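Local coordinates for protein N-acetylmuramoyl-L-alanine amidase (Mycolicibacterium smegmatis, PDB 7AGM) that probably cleaves the amide bond between N-acetylmuramic acid and L-alanine in mycobacterial peptidoglycan, as a zinc-dependent N-acetylmuramoyl-L-alanine amidase, at residues 27-32 with 87-92; 119-124 with 161-166; 136-141 with 177-182. All blocks are in the same frame, centred on the assembly; numbering follows the deposited sequence.

The three contacts lie at different distances from the zinc ion held by His17, Glu52 and His107. Interactions 2 and 3 share the central sheet: their centres are about 8 Å apart, and strands 119-123 and 178-185 are neighbours, with Leu121 N 2.8 Å from Leu180 O. Ala139 of interaction 3 also packs against Tyr122 of interaction 2. Interaction 1 stands apart, its centre about 18 Å from that of interaction 2 and touching neither of the others. Even so, the side chains of Val88 (interaction 1) and Leu121 (interaction 2) each come within about 9 Å of the zinc, whereas Val179 (interaction 3) stays about 14 Å from it.

Interaction 1: 27-32 with 87-92; sequences RQVPTG and CVDERA
OD1 of Asp89, on a side chain packed against Val29, accepts from two donors: a water 3.0 Å from OD1, which itself accepts from Arg27 NH2, and, weakly, the backbone N of Glu90. A second water repeats the link at the other branch, donating to Asp89 OD2 at 2.8 Å and accepting from Arg27 NH1. Both waters lie at the guanidinium edge, in its plane; the charged groups are not in direct contact, with Arg27 NH2 5.1 Å from Asp89 OD1. NH2 also approaches Cys87 SG obliquely, at 3.1 Å; that sulfur forms the disulfide with Cys39. Asp89 chi1 (63°) sets CG between its own backbone N and carbonyl carbon, and there CG lies 3.5 Å from Val29 CB. Nearby, Val29 CG2 meets Val88 CG2 at 3.7 Å, the two side chains crossing at about a right angle. At the helix start the N-cap residue Cys87 gives its N-H to Glu90 OE1, three residues on (2.9 Å, 159°). The short strand 28-30 is thus fastened to the start of helix 88-98 by valine packing and two single-water bridges, across which the opposite charges probably attract.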
loop_
_atom_site.group_PDB
_atom_site.type_symbol
_atom_site.label_atom_id
_atom_site.label_comp_id
_atom_site.label_asym_id
_atom_site.label_seq_id
_atom_site.Cartn_x
_atom_site.Cartn_y
_atom_site.Cartn_z
ATOM N N ARG A 27 14.852 0.657 -16.186
ATOM C CA ARG A 27 15.538 -0.630 -16.188
ATOM C C ARG A 27 14.588 -1.748 -15.772
ATOM O O ARG A 27 13.733 -1.568 -14.903
ATOM C CB ARG A 27 16.727 -0.580 -15.228
ATOM C CG ARG A 27 17.530 -1.872 -15.175
ATOM C CD ARG A 27 18.681 -1.773 -14.189
ATOM N NE ARG A 27 18.226 -1.439 -12.842
ATOM C CZ ARG A 27 17.847 -2.336 -11.937
ATOM N NH1 ARG A 27 17.863 -3.629 -12.236
ATOM N NH2 ARG A 27 17.450 -1.942 -10.735
ATOM N N GLN A 28 14.746 -2.911 -16.402
ATOM C CA GLN A 28 13.829 -4.026 -16.192
ATOM C C GLN A 28 14.216 -4.834 -14.960
ATOM O O GLN A 28 15.392 -5.143 -14.744
ATOM C CB GLN A 28 13.826 -4.932 -17.420
ATOM C CG GLN A 28 13.245 -4.272 -18.659
ATOM C CD GLN A 28 11.803 -3.833 -18.466
ATOM O OE1 GLN A 28 10.894 -4.660 -18.396
ATOM N NE2 GLN A 28 11.589 -2.527 -18.382
ATOM N N VAL A 29 13.214 -5.173 -14.151
ATOM C CA VAL A 29 13.411 -5.952 -12.928
ATOM C C VAL A 29 12.404 -7.096 -12.919
ATOM O O VAL A 29 11.340 -6.980 -13.542
ATOM C CB VAL A 29 13.298 -5.069 -11.670
ATOM C CG1 VAL A 29 14.256 -3.880 -11.742
ATOM C CG2 VAL A 29 11.865 -4.606 -11.459
ATOM N N PRO A 30 12.686 -8.207 -12.244
ATOM C CA PRO A 30 11.769 -9.350 -12.292
ATOM C C PRO A 30 10.445 -9.058 -11.605
ATOM O O PRO A 30 10.371 -8.313 -10.624
ATOM C CB PRO A 30 12.535 -10.452 -11.550
ATOM C CG PRO A 30 13.498 -9.730 -10.686
ATOM C CD PRO A 30 13.890 -8.500 -11.447
ATOM N N THR A 31 9.389 -9.677 -12.137
ATOM C CA THR A 31 8.041 -9.538 -11.602
ATOM C C THR A 31 7.676 -10.628 -10.611
ATOM O O THR A 31 6.696 -10.469 -9.872
ATOM C CB THR A 31 7.023 -9.630 -12.739
ATOM O OG1 THR A 31 7.087 -10.943 -13.327
ATOM C CG2 THR A 31 7.302 -8.585 -13.787
ATOM N N GLY A 32 8.414 -11.740 -10.599
ATOM C CA GLY A 32 8.070 -12.883 -9.782
ATOM C C GLY A 32 7.256 -13.940 -10.493
ATOM O O GLY A 32 7.039 -15.020 -9.926
ATOM N N CYS A 87 13.714 0.228 -6.580
ATOM C CA CYS A 87 12.898 -0.450 -7.583
ATOM C C CYS A 87 11.856 -1.354 -6.921
ATOM O O CYS A 87 11.956 -1.718 -5.745
ATOM C CB CYS A 87 13.773 -1.316 -8.490
ATOM S SG CYS A 87 15.059 -0.417 -9.371
ATOM N N VAL A 88 10.857 -1.751 -7.717
ATOM C CA VAL A 88 9.742 -2.530 -7.179
ATOM C C VAL A 88 10.196 -3.892 -6.670
ATOM O O VAL A 88 9.657 -4.394 -5.678
ATOM C CB VAL A 88 8.574 -2.629 -8.183
ATOM C CG1 VAL A 88 7.907 -1.262 -8.377
ATOM C CG2 VAL A 88 9.046 -3.198 -9.502
ATOM N N ASP A 89 11.186 -4.510 -7.321
ATOM C CA ASP A 89 11.710 -5.770 -6.799
ATOM C C ASP A 89 12.511 -5.546 -5.521
ATOM O O ASP A 89 12.430 -6.351 -4.581
ATOM C CB ASP A 89 12.520 -6.521 -7.863
ATOM C CG ASP A 89 13.762 -5.768 -8.319
ATOM O OD1 ASP A 89 13.772 -4.517 -8.297
ATOM O OD2 ASP A 89 14.726 -6.440 -8.745
ATOM N N GLU A 90 13.262 -4.439 -5.461
ATOM C CA GLU A 90 14.031 -4.102 -4.266
ATOM C C GLU A 90 13.125 -3.838 -3.066
ATOM O O GLU A 90 13.470 -4.194 -1.935
ATOM C CB GLU A 90 14.934 -2.896 -4.548
ATOM C CG GLU A 90 16.025 -3.174 -5.581
ATOM C CD GLU A 90 16.861 -1.943 -5.957
ATOM O OE1 GLU A 90 16.354 -0.801 -5.892
ATOM O OE2 GLU A 90 18.039 -2.127 -6.330
ATOM N N ARG A 91 11.967 -3.206 -3.281
ATOM C CA ARG A 91 11.046 -2.985 -2.168
ATOM C C ARG A 91 10.532 -4.305 -1.595
ATOM O O ARG A 91 10.373 -4.442 -0.372
ATOM C CB ARG A 91 9.901 -2.067 -2.602
ATOM C CG ARG A 91 10.369 -0.664 -2.991
ATOM C CD ARG A 91 9.248 0.156 -3.578
ATOM N NE ARG A 91 9.752 1.451 -4.045
ATOM C CZ ARG A 91 9.258 2.645 -3.712
ATOM N NH1 ARG A 91 8.208 2.747 -2.904
ATOM N NH2 ARG A 91 9.812 3.747 -4.208
ATOM N N ALA A 92 10.279 -5.298 -2.453
ATOM C CA ALA A 92 9.924 -6.621 -1.939
ATOM C C ALA A 92 11.094 -7.266 -1.204
ATOM O O ALA A 92 10.907 -7.863 -0.135
ATOM C CB ALA A 92 9.406 -7.533 -3.056
HETATM O O HOH W 1 16.656 -3.734 -8.798
HETATM O O HOH W 2 16.964 -6.165 -10.406
#

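Interaction 2: 119-124 with 161-166; sequences HVLYSS and GLNPRS
Asn163, on edge strand 162-165, runs beside His119 and Leu121 of the neighbouring parallel strand. Its CB lies 3.7 Å from Val120 O and at the edge of the His119 ring, near CD2. With CG anti to the backbone N (chi1 -171°), the amide points the same way as both neighbours, its plane turned 59° from the imidazole. At the tip, OD1 comes 3.3 Å from His119 CD2, close to the ring plane, and also touches Leu121 CG. The bond that holds OD1 comes from its own strand: Arg165 NH1 donates at 2.8 Å, in the carbonyl plane and nearly in the guanidinium plane. The bent Arg165 chain carries this group over Leu121, whose CD2 sits above one guanidinium face, 3.7 Å from NH1. A water that accepts from NH1 is also hydrogen-bonded to His119 NE2.

On the other face of the sheet, Tyr122 and Pro164 lie side by side. Pro164 CA stands over the phenol, 4.0 Å from its centroid, in a CH-pi contact, while Pro164 CB touches CZ and OH. Leu162 CD2 approaches Tyr122 CE1 obliquely, from the other side of the ring plane.

Between these layers the backbones pair in parallel register. Val120 N to Gly161 O (2.8 Å), Arg165 N to Tyr122 O and Ser124 N to Arg165 O (2.9 Å) are the sound bonds; Asn163 N to Val120 O and Tyr122 N to Asn163 O are weak. Helix 134-148 lies between the two strands in the chain, completing a beta-alpha-beta unit. Asn163 OD1 and the water shared with His119 grip NH1, while NE has a salt bridge to Asp167; together they probably fix the rotation of the guanidinium, linking His119 to Asn163 and Arg165 across the strands.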
loop_
_atom_site.group_PDB
_atom_site.type_symbol
_atom_site.label_atom_id
_atom_site.label_comp_id
_atom_site.label_asym_id
_atom_site.label_seq_id
_atom_site.Cartn_x
_atom_site.Cartn_y
_atom_site.Cartn_z
ATOM N N HIS A 119 -9.426 0.315 -3.119
ATOM C CA HIS A 119 -9.361 -1.122 -3.348
ATOM C C HIS A 119 -8.069 -1.684 -2.771
ATOM O O HIS A 119 -7.038 -1.002 -2.720
ATOM C CB HIS A 119 -9.682 -1.553 -4.808
ATOM C CG HIS A 119 -8.737 -1.036 -5.851
ATOM N ND1 HIS A 119 -8.616 0.303 -6.160
ATOM C CD2 HIS A 119 -7.919 -1.692 -6.710
ATOM C CE1 HIS A 119 -7.736 0.451 -7.136
ATOM N NE2 HIS A 119 -7.299 -0.745 -7.489
ATOM N N VAL A 120 -8.162 -2.923 -2.284
ATOM C CA VAL A 120 -7.061 -3.617 -1.624
ATOM C C VAL A 120 -6.619 -4.747 -2.537
ATOM O O VAL A 120 -7.405 -5.655 -2.840
ATOM C CB VAL A 120 -7.451 -4.151 -0.236
ATOM C CG1 VAL A 120 -6.257 -4.869 0.417
ATOM C CG2 VAL A 120 -7.951 -3.014 0.658
ATOM N N LEU A 121 -5.364 -4.684 -2.978
ATOM C CA LEU A 121 -4.791 -5.665 -3.890
ATOM C C LEU A 121 -4.028 -6.726 -3.113
ATOM O O LEU A 121 -3.359 -6.433 -2.116
ATOM C CB LEU A 121 -3.827 -5.003 -4.876
ATOM C CG LEU A 121 -4.367 -4.054 -5.953
ATOM C CD1 LEU A 121 -5.022 -2.787 -5.384
ATOM C CD2 LEU A 121 -3.238 -3.696 -6.910
ATOM N N TYR A 122 -4.106 -7.964 -3.595
ATOM C CA TYR A 122 -3.329 -9.045 -3.012
ATOM C C TYR A 122 -2.929 -10.015 -4.114
ATOM O O TYR A 122 -3.619 -10.146 -5.129
ATOM C CB TYR A 122 -4.089 -9.749 -1.881
ATOM C CG TYR A 122 -5.405 -10.372 -2.294
ATOM C CD1 TYR A 122 -6.564 -9.608 -2.386
ATOM C CD2 TYR A 122 -5.492 -11.738 -2.582
ATOM C CE1 TYR A 122 -7.773 -10.190 -2.762
ATOM C CE2 TYR A 122 -6.683 -12.323 -2.947
ATOM C CZ TYR A 122 -7.822 -11.552 -3.041
ATOM O OH TYR A 122 -8.993 -12.176 -3.415
ATOM N N SER A 123 -1.805 -10.694 -3.903
ATOM C CA SER A 123 -1.268 -11.596 -4.914
ATOM C C SER A 123 -2.202 -12.772 -5.155
ATOM O O SER A 123 -2.572 -13.495 -4.226
ATOM C CB SER A 123 0.099 -12.120 -4.479
ATOM O OG SER A 123 0.632 -12.957 -5.496
ATOM N N SER A 124 -2.556 -12.969 -6.412
ATOM C CA SER A 124 -3.386 -14.095 -6.814
ATOM C C SER A 124 -3.140 -14.379 -8.289
ATOM O O SER A 124 -3.118 -13.447 -9.098
ATOM C CB SER A 124 -4.860 -13.781 -6.567
ATOM O OG SER A 124 -5.675 -14.884 -6.926
ATOM N N GLY A 161 -14.160 -3.709 -2.983
ATOM C CA GLY A 161 -12.918 -3.195 -2.451
ATOM C C GLY A 161 -11.786 -4.195 -2.391
ATOM O O GLY A 161 -10.724 -3.858 -1.862
ATOM N N LEU A 162 -11.983 -5.420 -2.887
ATOM C CA LEU A 162 -10.940 -6.435 -2.985
ATOM C C LEU A 162 -10.561 -6.627 -4.447
ATOM O O LEU A 162 -11.422 -6.584 -5.332
ATOM C CB LEU A 162 -11.422 -7.772 -2.408
ATOM C CG LEU A 162 -11.543 -7.825 -0.886
ATOM C CD1 LEU A 162 -12.201 -9.135 -0.462
ATOM C CD2 LEU A 162 -10.169 -7.660 -0.228
ATOM N N ASN A 163 -9.277 -6.859 -4.703
ATOM C CA ASN A 163 -8.750 -6.874 -6.069
ATOM C C ASN A 163 -7.594 -7.868 -6.144
ATOM O O ASN A 163 -6.420 -7.504 -6.001
ATOM C CB ASN A 163 -8.313 -5.463 -6.470
ATOM C CG ASN A 163 -7.961 -5.322 -7.942
ATOM O OD1 ASN A 163 -7.096 -4.517 -8.292
ATOM N ND2 ASN A 163 -8.639 -6.075 -8.807
ATOM N N PRO A 164 -7.893 -9.153 -6.350
ATOM C CA PRO A 164 -6.815 -10.120 -6.601
ATOM C C PRO A 164 -6.068 -9.760 -7.875
ATOM O O PRO A 164 -6.675 -9.454 -8.907
ATOM C CB PRO A 164 -7.557 -11.460 -6.737
ATOM C CG PRO A 164 -8.976 -11.081 -7.095
ATOM C CD PRO A 164 -9.228 -9.772 -6.406
ATOM N N ARG A 165 -4.736 -9.786 -7.801
ATOM C CA ARG A 165 -3.903 -9.315 -8.899
ATOM C C ARG A 165 -2.652 -10.165 -9.025
ATOM O O ARG A 165 -2.088 -10.611 -8.024
ATOM C CB ARG A 165 -3.478 -7.862 -8.665
ATOM C CG ARG A 165 -4.628 -6.866 -8.692
ATOM C CD ARG A 165 -5.057 -6.577 -10.120
ATOM N NE ARG A 165 -4.077 -5.738 -10.791
ATOM C CZ ARG A 165 -4.104 -4.407 -10.774
ATOM N NH1 ARG A 165 -5.069 -3.772 -10.116
ATOM N NH2 ARG A 165 -3.166 -3.715 -11.408
ATOM N N SER A 166 -2.211 -10.367 -10.270
ATOM C CA SER A 166 -0.999 -11.127 -10.556
ATOM C C SER A 166 0.139 -10.270 -11.094
ATOM O O SER A 166 1.248 -10.786 -11.281
ATOM C CB SER A 166 -1.290 -12.271 -11.541
ATOM O OG SER A 166 -1.632 -11.783 -12.828
HETATM O O HOH W 3 -5.298 -0.827 -9.566
#

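Interaction 3: 136-141 with 177-182; sequences VQFAKV and PSVLVE
Phe138 and Val179 carry this contact, which holds no hydrogen bond from one segment to the other. The aromatic part is a CH-pi contact: Val179 CG2 stands over one face of the Phe138 ring, 4.0 Å from its centroid and 15° off the normal, displaced toward the rim at CE2. Phe138 has CG anti to its backbone N (chi1 -167°), and the edge of its ring meets the backbone around Pro177 C and Ser178 N, with CD2 4.2 Å from that nitrogen. Phe215 of helix 198-219 stacks with the same ring, so a second helix shares the aromatic site.

The remaining apolar contacts centre on the other valine methyl. Val179 CG1 lies 3.8 Å from Phe138 CD2, then continues to Ala139, coming 3.6 Å from its backbone N and 4.0 Å from its CB. One methyl therefore lies over the ring while its partner fits against the helix backbone at Ala139. Pro177 CB adds a looser contact at 4.4 Å from Phe138 CD2.

The polar link lies just outside helix segment 136-141: Ser135 OG, nearer the start of the same helix, is hydrogen-bonded to Ser178 N.

The segment axes pass 7.7 Å apart at 33°. Farther on, Val181 packs on Met142 and Leu146 of this helix, continuing the apolar seam. A helix packed at a modest angle on a central strand, here one flanked by strands 102-109 and 119-123, is the usual helix-on-sheet packing of an alpha/beta fold, in this case the zinc amidase fold of the Amidase_3 family.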
loop_
_atom_site.group_PDB
_atom_site.type_symbol
_atom_site.label_atom_id
_atom_site.label_comp_id
_atom_site.label_asym_id
_atom_site.label_seq_id
_atom_site.Cartn_x
_atom_site.Cartn_y
_atom_site.Cartn_z
ATOM N N VAL A 136 -4.518 -13.227 2.177
ATOM C CA VAL A 136 -5.935 -13.128 1.836
ATOM C C VAL A 136 -6.739 -12.665 3.044
ATOM O O VAL A 136 -7.606 -11.791 2.931
ATOM C CB VAL A 136 -6.448 -14.464 1.261
ATOM C CG1 VAL A 136 -7.961 -14.408 1.001
ATOM C CG2 VAL A 136 -5.696 -14.814 -0.030
ATOM N N GLN A 137 -6.453 -13.231 4.223
ATOM C CA GLN A 137 -7.114 -12.767 5.436
ATOM C C GLN A 137 -6.799 -11.299 5.707
ATOM O O GLN A 137 -7.688 -10.522 6.089
ATOM C CB GLN A 137 -6.700 -13.643 6.618
ATOM C CG GLN A 137 -7.145 -15.099 6.462
ATOM C CD GLN A 137 -6.453 -16.039 7.430
ATOM O OE1 GLN A 137 -5.648 -15.616 8.260
ATOM N NE2 GLN A 137 -6.762 -17.325 7.324
ATOM N N PHE A 138 -5.537 -10.903 5.525
ATOM C CA PHE A 138 -5.146 -9.508 5.715
ATOM C C PHE A 138 -5.928 -8.600 4.771
ATOM O O PHE A 138 -6.451 -7.558 5.188
ATOM C CB PHE A 138 -3.644 -9.405 5.446
ATOM C CG PHE A 138 -2.994 -8.106 5.892
ATOM C CD1 PHE A 138 -3.677 -7.145 6.646
ATOM C CD2 PHE A 138 -1.673 -7.856 5.540
ATOM C CE1 PHE A 138 -3.036 -5.955 7.045
ATOM C CE2 PHE A 138 -1.034 -6.669 5.921
ATOM C CZ PHE A 138 -1.723 -5.725 6.681
ATOM N N ALA A 139 -6.048 -8.996 3.496
ATOM C CA ALA A 139 -6.793 -8.180 2.544
ATOM C C ALA A 139 -8.225 -7.962 3.019
ATOM O O ALA A 139 -8.747 -6.843 2.946
ATOM C CB ALA A 139 -6.761 -8.811 1.153
ATOM N N LYS A 140 -8.855 -9.007 3.558
ATOM C CA LYS A 140 -10.234 -8.883 4.015
ATOM C C LYS A 140 -10.337 -7.979 5.239
ATOM O O LYS A 140 -11.236 -7.134 5.313
ATOM C CB LYS A 140 -10.815 -10.269 4.299
ATOM C CG LYS A 140 -10.866 -11.174 3.076
ATOM C CD LYS A 140 -11.512 -12.515 3.393
ATOM C CE LYS A 140 -11.592 -13.390 2.153
ATOM N NZ LYS A 140 -12.261 -14.690 2.425
ATOM N N VAL A 141 -9.431 -8.139 6.211
ATOM C CA VAL A 141 -9.459 -7.277 7.391
ATOM C C VAL A 141 -9.240 -5.822 6.988
ATOM O O VAL A 141 -9.926 -4.908 7.473
ATOM C CB VAL A 141 -8.403 -7.740 8.414
ATOM C CG1 VAL A 141 -8.332 -6.766 9.581
ATOM C CG2 VAL A 141 -8.684 -9.169 8.907
ATOM N N PRO A 177 3.092 -11.816 4.990
ATOM C CA PRO A 177 1.762 -11.278 4.665
ATOM C C PRO A 177 1.865 -9.860 4.117
ATOM O O PRO A 177 2.571 -9.014 4.675
ATOM C CB PRO A 177 1.030 -11.307 6.012
ATOM C CG PRO A 177 1.692 -12.419 6.749
ATOM C CD PRO A 177 3.144 -12.343 6.362
ATOM N N SER A 178 1.156 -9.601 3.009
ATOM C CA SER A 178 1.375 -8.362 2.264
ATOM C C SER A 178 0.132 -7.978 1.479
ATOM O O SER A 178 -0.477 -8.829 0.818
ATOM C CB SER A 178 2.569 -8.529 1.318
ATOM O OG SER A 178 2.884 -7.318 0.652
ATOM N N VAL A 179 -0.253 -6.702 1.577
ATOM C CA VAL A 179 -1.358 -6.155 0.797
ATOM C C VAL A 179 -0.937 -4.787 0.284
ATOM O O VAL A 179 -0.015 -4.157 0.812
ATOM C CB VAL A 179 -2.685 -6.043 1.594
ATOM C CG1 VAL A 179 -3.157 -7.436 2.080
ATOM C CG2 VAL A 179 -2.549 -5.041 2.742
ATOM N N LEU A 180 -1.613 -4.337 -0.771
ATOM C CA LEU A 180 -1.381 -3.015 -1.343
ATOM C C LEU A 180 -2.705 -2.267 -1.317
ATOM O O LEU A 180 -3.704 -2.751 -1.857
ATOM C CB LEU A 180 -0.818 -3.139 -2.764
ATOM C CG LEU A 180 -0.398 -1.836 -3.464
ATOM C CD1 LEU A 180 0.560 -2.130 -4.609
ATOM C CD2 LEU A 180 -1.581 -1.016 -3.987
ATOM N N VAL A 181 -2.727 -1.109 -0.661
ATOM C CA VAL A 181 -3.945 -0.320 -0.520
ATOM C C VAL A 181 -3.896 0.813 -1.540
ATOM O O VAL A 181 -3.029 1.696 -1.456
ATOM C CB VAL A 181 -4.109 0.236 0.903
ATOM C CG1 VAL A 181 -5.365 1.117 0.980
ATOM C CG2 VAL A 181 -4.145 -0.883 1.935
ATOM N N GLU A 182 -4.809 0.783 -2.513
ATOM C CA GLU A 182 -5.084 1.938 -3.365
ATOM C C GLU A 182 -6.165 2.750 -2.654
ATOM O O GLU A 182 -7.325 2.327 -2.586
ATOM C CB GLU A 182 -5.534 1.500 -4.763
ATOM C CG GLU A 182 -4.446 0.887 -5.631
ATOM C CD GLU A 182 -3.515 1.907 -6.247
ATOM O OE1 GLU A 182 -3.694 3.109 -5.969
ATOM O OE2 GLU A 182 -2.606 1.509 -7.015
#